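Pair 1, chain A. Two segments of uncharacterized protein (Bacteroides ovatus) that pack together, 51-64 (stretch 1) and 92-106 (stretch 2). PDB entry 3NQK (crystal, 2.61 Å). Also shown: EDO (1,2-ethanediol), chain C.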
# COMPACT_ATOMS: atom_id res chain seq x y z
N THR A 51 11.59 -22.93 -12.35
CA THR A 51 10.39 -23.68 -12.71
C THR A 51 9.17 -23.20 -11.93
O THR A 51 9.29 -22.49 -10.93
CB THR A 51 10.56 -25.19 -12.41
OG1 THR A 51 11.89 -25.59 -12.72
CG2 THR A 51 9.54 -26.04 -13.21
N VAL A 52 8.01 -23.61 -12.40
CA VAL A 52 6.77 -23.42 -11.70
C VAL A 52 6.70 -24.41 -10.53
O VAL A 52 6.96 -25.62 -10.71
CB VAL A 52 5.57 -23.66 -12.63
CG1 VAL A 52 4.27 -23.44 -11.89
CG2 VAL A 52 5.65 -22.77 -13.88
N ASN A 53 6.37 -23.92 -9.34
CA ASN A 53 6.17 -24.78 -8.18
C ASN A 53 5.13 -25.85 -8.49
O ASN A 53 3.96 -25.54 -8.72
CB ASN A 53 5.71 -23.95 -6.98
CG ASN A 53 5.34 -24.81 -5.78
OD1 ASN A 53 5.97 -25.82 -5.51
ND2 ASN A 53 4.32 -24.38 -5.04
N SER A 54 5.56 -27.11 -8.51
CA SER A 54 4.67 -28.20 -8.88
C SER A 54 4.26 -29.07 -7.69
O SER A 54 3.66 -30.12 -7.86
CB SER A 54 5.33 -29.06 -9.96
OG SER A 54 6.59 -29.52 -9.52
N GLN A 55 4.57 -28.62 -6.48
CA GLN A 55 4.26 -29.38 -5.25
C GLN A 55 3.30 -28.62 -4.35
O GLN A 55 3.47 -27.42 -4.13
CB GLN A 55 5.55 -29.68 -4.45
CG GLN A 55 6.62 -30.51 -5.18
CD GLN A 55 7.80 -30.95 -4.24
OE1 GLN A 55 7.58 -31.43 -3.12
NE2 GLN A 55 9.03 -30.81 -4.73
N ASP A 56 2.28 -29.30 -3.83
CA ASP A 56 1.53 -28.76 -2.71
C ASP A 56 2.51 -28.80 -1.56
O ASP A 56 3.16 -29.81 -1.34
CB ASP A 56 0.28 -29.60 -2.39
CG ASP A 56 -0.91 -29.30 -3.34
OD1 ASP A 56 -0.92 -29.78 -4.50
OD2 ASP A 56 -1.88 -28.65 -2.88
N ARG A 57 2.69 -27.67 -0.89
CA ARG A 57 3.68 -27.58 0.17
C ARG A 57 3.05 -27.10 1.45
O ARG A 57 2.36 -26.07 1.47
CB ARG A 57 4.82 -26.64 -0.24
CG ARG A 57 5.33 -26.87 -1.66
CD ARG A 57 6.31 -25.81 -2.11
NE ARG A 57 7.68 -26.15 -1.75
CZ ARG A 57 8.64 -26.48 -2.63
NH1 ARG A 57 8.41 -26.47 -3.94
NH2 ARG A 57 9.87 -26.76 -2.18
N ASP A 58 3.20 -27.90 2.49
CA ASP A 58 2.84 -27.51 3.82
C ASP A 58 4.12 -27.06 4.50
O ASP A 58 4.98 -27.88 4.80
CB ASP A 58 2.19 -28.67 4.58
CG ASP A 58 0.75 -28.93 4.15
OD1 ASP A 58 -0.07 -27.97 4.18
OD2 ASP A 58 0.43 -30.08 3.78
N ILE A 59 4.26 -25.75 4.66
CA ILE A 59 5.49 -25.17 5.21
C ILE A 59 5.36 -24.98 6.69
O ILE A 59 4.33 -24.52 7.17
CB ILE A 59 5.79 -23.81 4.53
CG1 ILE A 59 6.08 -24.03 3.04
CG2 ILE A 59 7.00 -23.12 5.21
CD1 ILE A 59 5.90 -22.79 2.18
N HIS A 60 6.39 -25.35 7.43
CA HIS A 60 6.35 -25.23 8.89
C HIS A 60 7.28 -24.13 9.36
O HIS A 60 8.44 -24.08 8.95
CB HIS A 60 6.72 -26.55 9.55
CG HIS A 60 5.74 -27.66 9.29
ND1 HIS A 60 4.87 -28.13 10.26
CD2 HIS A 60 5.50 -28.39 8.18
CE1 HIS A 60 4.14 -29.10 9.75
NE2 HIS A 60 4.50 -29.28 8.49
N ILE A 61 6.76 -23.25 10.22
CA ILE A 61 7.53 -22.14 10.76
C ILE A 61 7.65 -22.30 12.27
O ILE A 61 6.69 -22.67 12.94
CB ILE A 61 6.83 -20.80 10.52
CG1 ILE A 61 6.23 -20.73 9.10
CG2 ILE A 61 7.78 -19.66 10.76
CD1 ILE A 61 7.24 -20.58 8.05
N ALA A 62 8.82 -21.98 12.81
CA ALA A 62 9.04 -22.07 14.26
C ALA A 62 9.91 -20.93 14.74
O ALA A 62 10.76 -20.41 14.00
CB ALA A 62 9.68 -23.41 14.62
N VAL A 63 9.66 -20.50 15.98
CA VAL A 63 10.48 -19.51 16.62
C VAL A 63 11.87 -20.14 16.85
O VAL A 63 11.96 -21.31 17.18
CB VAL A 63 9.86 -19.06 17.95
CG1 VAL A 63 10.77 -18.06 18.66
CG2 VAL A 63 8.47 -18.47 17.71
N ASP A 64 12.93 -19.38 16.59
CA ASP A 64 14.30 -19.93 16.67
C ASP A 64 15.13 -19.21 17.73
O ASP A 64 15.85 -18.25 17.45
CB ASP A 64 14.99 -19.83 15.31
CG ASP A 64 16.37 -20.49 15.29
OD1 ASP A 64 16.72 -21.20 16.26
OD2 ASP A 64 17.10 -20.31 14.30
N LYS A 92 3.06 -11.92 23.47
CA LYS A 92 2.94 -10.72 22.64
C LYS A 92 2.68 -11.00 21.15
O LYS A 92 2.47 -10.05 20.38
CB LYS A 92 4.22 -9.86 22.78
CG LYS A 92 4.48 -9.26 24.21
CD LYS A 92 3.43 -8.18 24.62
CE LYS A 92 3.81 -7.46 25.95
NZ LYS A 92 3.82 -8.37 27.14
N TYR A 93 2.67 -12.28 20.74
CA TYR A 93 2.47 -12.63 19.32
C TYR A 93 1.87 -14.03 19.11
O TYR A 93 2.03 -14.91 19.94
CB TYR A 93 3.81 -12.57 18.58
CG TYR A 93 4.74 -13.69 18.95
CD1 TYR A 93 4.61 -14.95 18.35
CD2 TYR A 93 5.69 -13.53 19.93
CE1 TYR A 93 5.43 -15.99 18.72
CE2 TYR A 93 6.52 -14.57 20.30
CZ TYR A 93 6.40 -15.79 19.68
OH TYR A 93 7.21 -16.82 20.06
N GLU A 94 1.24 -14.23 17.96
CA GLU A 94 0.73 -15.56 17.53
C GLU A 94 0.85 -15.65 16.02
O GLU A 94 0.67 -14.67 15.34
CB GLU A 94 -0.76 -15.75 17.92
CG GLU A 94 -1.04 -15.87 19.46
CD GLU A 94 -0.67 -17.27 20.04
OE1 GLU A 94 -0.04 -18.08 19.33
OE2 GLU A 94 -1.02 -17.53 21.22
N PHE A 95 1.19 -16.83 15.51
CA PHE A 95 1.12 -17.07 14.07
C PHE A 95 0.94 -18.55 13.81
O PHE A 95 1.34 -19.37 14.62
CB PHE A 95 2.37 -16.55 13.35
CG PHE A 95 3.62 -17.22 13.75
CD1 PHE A 95 3.97 -18.43 13.20
CD2 PHE A 95 4.46 -16.65 14.67
CE1 PHE A 95 5.12 -19.08 13.60
CE2 PHE A 95 5.63 -17.30 15.06
CZ PHE A 95 5.94 -18.51 14.55
N PRO A 96 0.32 -18.91 12.69
CA PRO A 96 0.09 -20.32 12.43
C PRO A 96 1.39 -21.07 12.16
O PRO A 96 2.28 -20.57 11.46
CB PRO A 96 -0.83 -20.32 11.19
CG PRO A 96 -0.74 -18.96 10.62
CD PRO A 96 -0.38 -18.04 11.74
N GLU A 97 1.51 -22.26 12.74
CA GLU A 97 2.70 -23.08 12.61
C GLU A 97 2.88 -23.56 11.16
O GLU A 97 4.01 -23.76 10.70
CB GLU A 97 2.61 -24.27 13.57
CG GLU A 97 3.93 -25.04 13.79
CD GLU A 97 4.11 -26.20 12.82
OE1 GLU A 97 3.11 -26.63 12.21
OE2 GLU A 97 5.26 -26.69 12.70
N THR A 98 1.76 -23.68 10.44
CA THR A 98 1.77 -24.18 9.07
C THR A 98 1.14 -23.19 8.06
O THR A 98 0.10 -22.57 8.33
CB THR A 98 1.03 -25.54 8.97
OG1 THR A 98 1.91 -26.59 9.37
CG2 THR A 98 0.54 -25.81 7.55
N VAL A 99 1.79 -23.05 6.90
CA VAL A 99 1.27 -22.26 5.81
C VAL A 99 1.20 -23.14 4.58
O VAL A 99 2.14 -23.86 4.28
CB VAL A 99 2.16 -21.08 5.50
CG1 VAL A 99 1.63 -20.33 4.33
CG2 VAL A 99 2.28 -20.15 6.74
N HIS A 100 0.08 -23.08 3.88
CA HIS A 100 -0.11 -23.93 2.73
C HIS A 100 0.08 -23.15 1.42
O HIS A 100 -0.59 -22.14 1.18
CB HIS A 100 -1.49 -24.59 2.76
CG HIS A 100 -1.72 -25.55 1.64
ND1 HIS A 100 -1.09 -26.78 1.58
CD2 HIS A 100 -2.47 -25.45 0.52
CE1 HIS A 100 -1.46 -27.40 0.47
NE2 HIS A 100 -2.30 -26.61 -0.19
N ILE A 101 0.99 -23.64 0.58
CA ILE A 101 1.16 -23.11 -0.75
C ILE A 101 0.84 -24.19 -1.77
O ILE A 101 1.61 -25.13 -1.94
CB ILE A 101 2.59 -22.61 -0.99
CG1 ILE A 101 2.90 -21.44 -0.08
CG2 ILE A 101 2.78 -22.18 -2.46
CD1 ILE A 101 4.29 -20.87 -0.27
N PRO A 102 -0.30 -24.06 -2.44
CA PRO A 102 -0.68 -25.08 -3.41
C PRO A 102 0.22 -25.10 -4.61
O PRO A 102 0.91 -24.13 -4.88
CB PRO A 102 -2.12 -24.67 -3.82
CG PRO A 102 -2.24 -23.24 -3.42
CD PRO A 102 -1.35 -23.05 -2.24
N ALA A 103 0.27 -26.23 -5.29
CA ALA A 103 0.97 -26.32 -6.55
C ALA A 103 0.42 -25.24 -7.44
O ALA A 103 -0.75 -24.88 -7.34
CB ALA A 103 0.76 -27.70 -7.18
N GLY A 104 1.28 -24.66 -8.28
CA GLY A 104 0.86 -23.57 -9.18
C GLY A 104 0.92 -22.18 -8.57
O GLY A 104 0.78 -21.19 -9.27
N SER A 105 1.07 -22.10 -7.26
CA SER A 105 1.24 -20.81 -6.60
C SER A 105 2.64 -20.74 -6.02
O SER A 105 3.30 -21.76 -5.89
CB SER A 105 0.20 -20.64 -5.50
OG SER A 105 -1.11 -20.71 -6.02
N CYS A 106 3.10 -19.55 -5.68
CA CYS A 106 4.44 -19.39 -5.15
C CYS A 106 4.55 -18.32 -4.09
O CYS A 106 5.63 -18.00 -3.66
CB CYS A 106 5.42 -19.11 -6.28
SG CYS A 106 5.19 -17.52 -7.08
C1 EDO C . 3.16 -19.46 17.47
O1 EDO C . 1.91 -18.77 17.66
C2 EDO C . 2.89 -20.91 17.02
O2 EDO C . 3.77 -21.26 15.94

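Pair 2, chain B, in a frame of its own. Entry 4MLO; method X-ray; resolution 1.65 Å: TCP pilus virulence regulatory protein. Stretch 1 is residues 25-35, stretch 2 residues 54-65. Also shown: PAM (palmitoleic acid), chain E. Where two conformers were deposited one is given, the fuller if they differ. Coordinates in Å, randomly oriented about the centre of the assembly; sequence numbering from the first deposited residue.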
# COMPACT_ATOMS: atom_id res chain seq x y z
N LEU B 25 -8.67 1.36 -2.68
CA LEU B 25 -7.69 1.56 -1.61
C LEU B 25 -6.41 2.17 -2.21
O LEU B 25 -5.71 1.49 -2.98
CB LEU B 25 -7.36 0.23 -0.93
CG LEU B 25 -6.37 0.29 0.24
CD1 LEU B 25 -7.04 1.03 1.41
CD2 LEU B 25 -5.84 -1.11 0.63
N TYR B 26 -6.13 3.41 -1.82
CA TYR B 26 -4.91 4.13 -2.22
C TYR B 26 -3.74 3.69 -1.36
O TYR B 26 -3.80 3.70 -0.12
CB TYR B 26 -5.11 5.65 -2.10
CG TYR B 26 -3.83 6.44 -2.29
CD1 TYR B 26 -3.29 6.64 -3.54
CD2 TYR B 26 -3.17 6.94 -1.20
CE1 TYR B 26 -2.08 7.35 -3.68
CE2 TYR B 26 -2.01 7.60 -1.32
CZ TYR B 26 -1.45 7.78 -2.55
OH TYR B 26 -0.25 8.47 -2.56
N ILE B 27 -2.65 3.30 -2.02
CA ILE B 27 -1.48 2.76 -1.34
C ILE B 27 -0.54 3.95 -1.15
O ILE B 27 0.12 4.38 -2.09
CB ILE B 27 -0.84 1.62 -2.12
CG1 ILE B 27 -1.86 0.50 -2.35
CG2 ILE B 27 0.34 1.11 -1.38
CD1 ILE B 27 -2.48 -0.08 -1.08
N ASN B 28 -0.47 4.47 0.09
CA ASN B 28 0.25 5.71 0.38
C ASN B 28 1.75 5.52 0.37
O ASN B 28 2.51 6.46 0.11
CB ASN B 28 -0.18 6.25 1.74
CG ASN B 28 0.40 7.60 2.02
OD1 ASN B 28 0.01 8.55 1.37
ND2 ASN B 28 1.33 7.70 2.97
N ASP B 29 2.20 4.31 0.70
CA ASP B 29 3.61 3.93 0.76
C ASP B 29 3.72 2.47 0.35
O ASP B 29 2.75 1.73 0.42
CB ASP B 29 4.18 4.11 2.17
CG ASP B 29 4.53 5.55 2.46
OD1 ASP B 29 5.39 6.10 1.74
OD2 ASP B 29 3.92 6.13 3.37
N TYR B 30 4.91 2.05 -0.09
CA TYR B 30 5.10 0.67 -0.51
C TYR B 30 4.74 -0.28 0.63
O TYR B 30 5.07 -0.01 1.79
CB TYR B 30 6.55 0.41 -0.94
CG TYR B 30 6.89 1.13 -2.19
CD1 TYR B 30 7.51 2.37 -2.15
CD2 TYR B 30 6.54 0.61 -3.42
CE1 TYR B 30 7.79 3.07 -3.34
CE2 TYR B 30 6.83 1.28 -4.61
CZ TYR B 30 7.45 2.51 -4.55
OH TYR B 30 7.72 3.19 -5.71
N LYS B 31 4.01 -1.36 0.30
CA LYS B 31 3.55 -2.31 1.31
C LYS B 31 3.88 -3.74 0.92
O LYS B 31 3.91 -4.09 -0.26
CB LYS B 31 2.02 -2.20 1.55
CG LYS B 31 1.66 -0.97 2.35
CD LYS B 31 0.19 -0.85 2.57
CE LYS B 31 -0.15 0.52 3.08
NZ LYS B 31 0.17 0.63 4.51
N MET B 32 4.09 -4.57 1.93
CA MET B 32 4.28 -6.00 1.73
C MET B 32 3.42 -6.69 2.78
O MET B 32 3.32 -6.20 3.91
CB MET B 32 5.74 -6.41 1.88
CG MET B 32 6.67 -5.71 0.90
SD MET B 32 8.45 -5.94 1.25
CE MET B 32 8.62 -7.68 0.89
N PHE B 33 2.74 -7.77 2.41
CA PHE B 33 1.99 -8.50 3.43
C PHE B 33 1.99 -9.99 3.14
O PHE B 33 2.28 -10.43 2.03
CB PHE B 33 0.55 -7.96 3.59
CG PHE B 33 -0.39 -8.28 2.46
CD1 PHE B 33 -0.64 -7.34 1.47
CD2 PHE B 33 -1.10 -9.48 2.43
CE1 PHE B 33 -1.54 -7.60 0.45
CE2 PHE B 33 -2.01 -9.75 1.40
CZ PHE B 33 -2.23 -8.81 0.41
N TRP B 34 1.72 -10.76 4.19
CA TRP B 34 1.66 -12.21 4.11
C TRP B 34 0.97 -12.75 5.35
O TRP B 34 0.91 -12.09 6.39
CB TRP B 34 3.06 -12.83 3.98
CG TRP B 34 3.91 -12.63 5.18
CD1 TRP B 34 4.08 -13.51 6.21
CD2 TRP B 34 4.70 -11.47 5.50
NE1 TRP B 34 4.92 -12.96 7.15
CE2 TRP B 34 5.32 -11.72 6.74
CE3 TRP B 34 4.92 -10.24 4.87
CZ2 TRP B 34 6.16 -10.80 7.35
CZ3 TRP B 34 5.77 -9.33 5.48
CH2 TRP B 34 6.37 -9.61 6.72
N ILE B 35 0.45 -13.97 5.22
CA ILE B 35 -0.23 -14.66 6.31
C ILE B 35 0.78 -15.53 7.05
O ILE B 35 1.80 -15.95 6.48
CB ILE B 35 -1.43 -15.47 5.76
CG1 ILE B 35 -0.95 -16.63 4.86
CG2 ILE B 35 -2.40 -14.55 5.01
CD1 ILE B 35 -2.08 -17.51 4.33
N ASN B 54 0.14 -19.06 0.85
CA ASN B 54 0.49 -19.68 2.12
C ASN B 54 1.43 -18.76 2.87
O ASN B 54 1.66 -17.61 2.45
CB ASN B 54 1.12 -21.06 1.88
CG ASN B 54 2.27 -21.01 0.88
OD1 ASN B 54 3.16 -20.16 0.96
ND2 ASN B 54 2.23 -21.91 -0.09
N SER B 55 2.00 -19.25 3.98
CA SER B 55 2.78 -18.42 4.87
C SER B 55 4.12 -17.99 4.29
O SER B 55 4.81 -17.18 4.92
CB SER B 55 3.01 -19.15 6.20
OG SER B 55 3.83 -20.29 6.01
N SER B 56 4.50 -18.47 3.10
CA SER B 56 5.69 -17.96 2.42
C SER B 56 5.37 -17.08 1.21
O SER B 56 6.29 -16.62 0.53
CB SER B 56 6.58 -19.13 1.98
OG SER B 56 7.25 -19.67 3.09
N SER B 57 4.10 -16.85 0.93
CA SER B 57 3.71 -15.99 -0.18
C SER B 57 3.74 -14.53 0.28
O SER B 57 2.98 -14.15 1.18
CB SER B 57 2.31 -16.35 -0.68
OG SER B 57 2.17 -17.72 -1.02
N ILE B 58 4.58 -13.72 -0.35
CA ILE B 58 4.62 -12.28 -0.08
C ILE B 58 3.87 -11.56 -1.18
O ILE B 58 4.17 -11.75 -2.37
CB ILE B 58 6.08 -11.77 -0.01
CG1 ILE B 58 6.92 -12.57 0.97
CG2 ILE B 58 6.10 -10.27 0.35
CD1 ILE B 58 6.45 -12.52 2.39
N ILE B 59 2.94 -10.68 -0.79
CA ILE B 59 2.24 -9.80 -1.71
C ILE B 59 2.83 -8.41 -1.57
O ILE B 59 2.95 -7.89 -0.45
CB ILE B 59 0.73 -9.77 -1.45
CG1 ILE B 59 0.16 -11.21 -1.40
CG2 ILE B 59 0.04 -8.94 -2.51
CD1 ILE B 59 0.28 -11.95 -2.70
N LEU B 60 3.24 -7.82 -2.68
CA LEU B 60 3.79 -6.49 -2.70
C LEU B 60 2.80 -5.55 -3.36
O LEU B 60 2.35 -5.83 -4.48
CB LEU B 60 5.12 -6.47 -3.46
CG LEU B 60 6.25 -7.31 -2.86
CD1 LEU B 60 6.18 -8.77 -3.35
CD2 LEU B 60 7.59 -6.69 -3.17
N LEU B 61 2.56 -4.40 -2.75
CA LEU B 61 1.63 -3.41 -3.29
C LEU B 61 2.41 -2.14 -3.61
O LEU B 61 3.12 -1.60 -2.75
CB LEU B 61 0.48 -3.10 -2.33
CG LEU B 61 -0.37 -4.30 -1.86
CD1 LEU B 61 -1.45 -3.82 -0.92
CD2 LEU B 61 -0.99 -5.01 -3.05
N LYS B 62 2.27 -1.65 -4.84
CA LYS B 62 3.05 -0.51 -5.31
C LYS B 62 2.49 0.80 -4.78
O LYS B 62 1.28 1.03 -4.75
CB LYS B 62 3.09 -0.48 -6.83
CG LYS B 62 4.07 0.51 -7.36
CD LYS B 62 3.89 0.73 -8.84
CE LYS B 62 4.04 -0.52 -9.60
NZ LYS B 62 4.04 -0.20 -11.06
N LYS B 63 3.39 1.69 -4.37
CA LYS B 63 3.00 3.01 -3.93
C LYS B 63 2.26 3.73 -5.05
O LYS B 63 2.62 3.61 -6.23
CB LYS B 63 4.23 3.82 -3.53
CG LYS B 63 3.90 5.15 -2.90
CD LYS B 63 5.15 5.99 -2.62
CE LYS B 63 4.74 7.30 -1.99
NZ LYS B 63 5.86 8.28 -1.86
N ASN B 64 1.21 4.46 -4.66
CA ASN B 64 0.34 5.28 -5.51
C ASN B 64 -0.60 4.44 -6.35
O ASN B 64 -1.29 4.96 -7.21
CB ASN B 64 1.11 6.24 -6.41
CG ASN B 64 1.85 7.29 -5.61
OD1 ASN B 64 1.35 7.80 -4.61
ND2 ASN B 64 3.06 7.60 -6.03
N SER B 65 -0.66 3.13 -6.10
CA SER B 65 -1.64 2.35 -6.82
C SER B 65 -3.00 2.48 -6.14
O SER B 65 -3.11 2.89 -4.99
CB SER B 65 -1.21 0.88 -6.88
OG SER B 65 -1.11 0.30 -5.58
C1 PAM E . -2.97 -0.87 6.35
O1 PAM E . -2.42 -1.47 7.32
O2 PAM E . -2.36 0.02 5.71
C2 PAM E . -4.38 -1.20 5.95
C3 PAM E . -4.47 -1.67 4.49
C4 PAM E . -3.62 -2.92 4.30
C5 PAM E . -3.71 -3.48 2.88
C6 PAM E . -2.73 -4.64 2.68
C7 PAM E . -3.02 -5.83 3.60
C8 PAM E . -4.31 -6.52 3.21
C9 PAM E . -4.66 -7.67 4.15
C10 PAM E . -5.15 -7.50 5.38
C11 PAM E . -5.37 -6.13 5.99
C12 PAM E . -6.55 -6.08 6.97
C13 PAM E . -6.89 -4.61 7.23
C14 PAM E . -8.27 -4.36 7.79
C15 PAM E . -9.37 -4.90 6.89
C16 PAM E . -10.68 -4.17 7.08
O HOH W 1 4.40 8.90 1.15
O HOH W 2 4.99 4.20 -7.20
O HOH W 3 0.91 -15.06 2.46

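Pair 1 and pair 2 share an antiparallel two-stranded arrangement that runs on into a type II turn. Fourteen central residues superpose with an RMSD of 0.7 Å, and in both pairs the strand axes lie at 153°. The register is the same: Arg57(A) pairs with Ile101(A) as Lys31(B) does with Leu61(B), and Ile59(A) with Val99(A) as Phe33(B) with Ile59(B). Each of these pairs is closed by two backbone hydrogen bonds, for example Ile101(A) N to Arg57(A) O at 2.9 Å and Leu61(B) N to Lys31(B) O at 2.8 Å.

The face carrying these residues is largely apolar in both. In pair 1 the branched side chains meet end to end, Ile59(A) CD1 lying 3.5 Å from Ile101(A) CD1. At the position of Ile59(A), pair 2 has Phe33(B), whose flat ring takes Ile59(B) CB over one face and C7 of the bound palmitoleic acid over the opposite face, while Leu61(B) CD1 approaches the ring edge, 4.0 Å from Phe33(B) CE1. The basic residues at the first position both lead their ends away from the partner strand, but to different ends: Arg57(A) NH1 donates to Asn53(A) OD1 at 3.0 Å, whereas Lys31(B) NZ donates to the fatty acid O2 at 2.9 Å.

The CA-to-CB bonds of Asn53(A) and Ile27(B) both point toward the other stretch. Each residue accepts a backbone hydrogen bond from the turn, Gly104(A) N to Asn53(A) O at 2.9 Å and Asn64(B) N to Ile27(B) O at 2.8 Å. Their side chains then differ: Asn53(A) ND2 donates to Ser105(A) O at 2.9 Å. In pair 2 the backbone Ile27(B) N donates to Ser65(B) O at 3.0 Å, and the side chain packs on an apolar neighbour, Ile27(B) CD1 to Leu61(B) CD1 at 3.9 Å. The matched Gly104(A) and Asn64(B) both have positive phi; Asn64(B) OD1 also accepts from Tyr26(B) OH at 2.7 Å.

The other face shows the sharpest chemical change. In pair 1 it is polar and more exposed: His100(A) ND1 donates to Asp58(A) OD1 at 3.0 Å, and Thr98(A) OG1 lies over one face of the His60(A) ring, 3.4 Å from His60(A) CE1. The matched positions in pair 2 are buried and hydrophobic, with Met32(B) CG 4.1 Å from Leu60(B) CG and Trp34(B) CE3 3.7 Å from Ile58(B) CD1, Ile58(B) being the counterpart of Thr98(A). His60(A) ND1 also donates to Glu97(A) OE2 at 2.9 Å; Glu97(A) corresponds to Ser57(B), whose shorter side chain makes no such bond to Trp34(B). Beside the turn, Asp56(A) makes a weak hydrogen bond with His100(A), Asp56(A) OD2 to His100(A) NE2 at 3.4 Å, while its counterpart Tyr30(B) offers a ring face to Lys63(B) CB, 3.5 Å from the ring centroid.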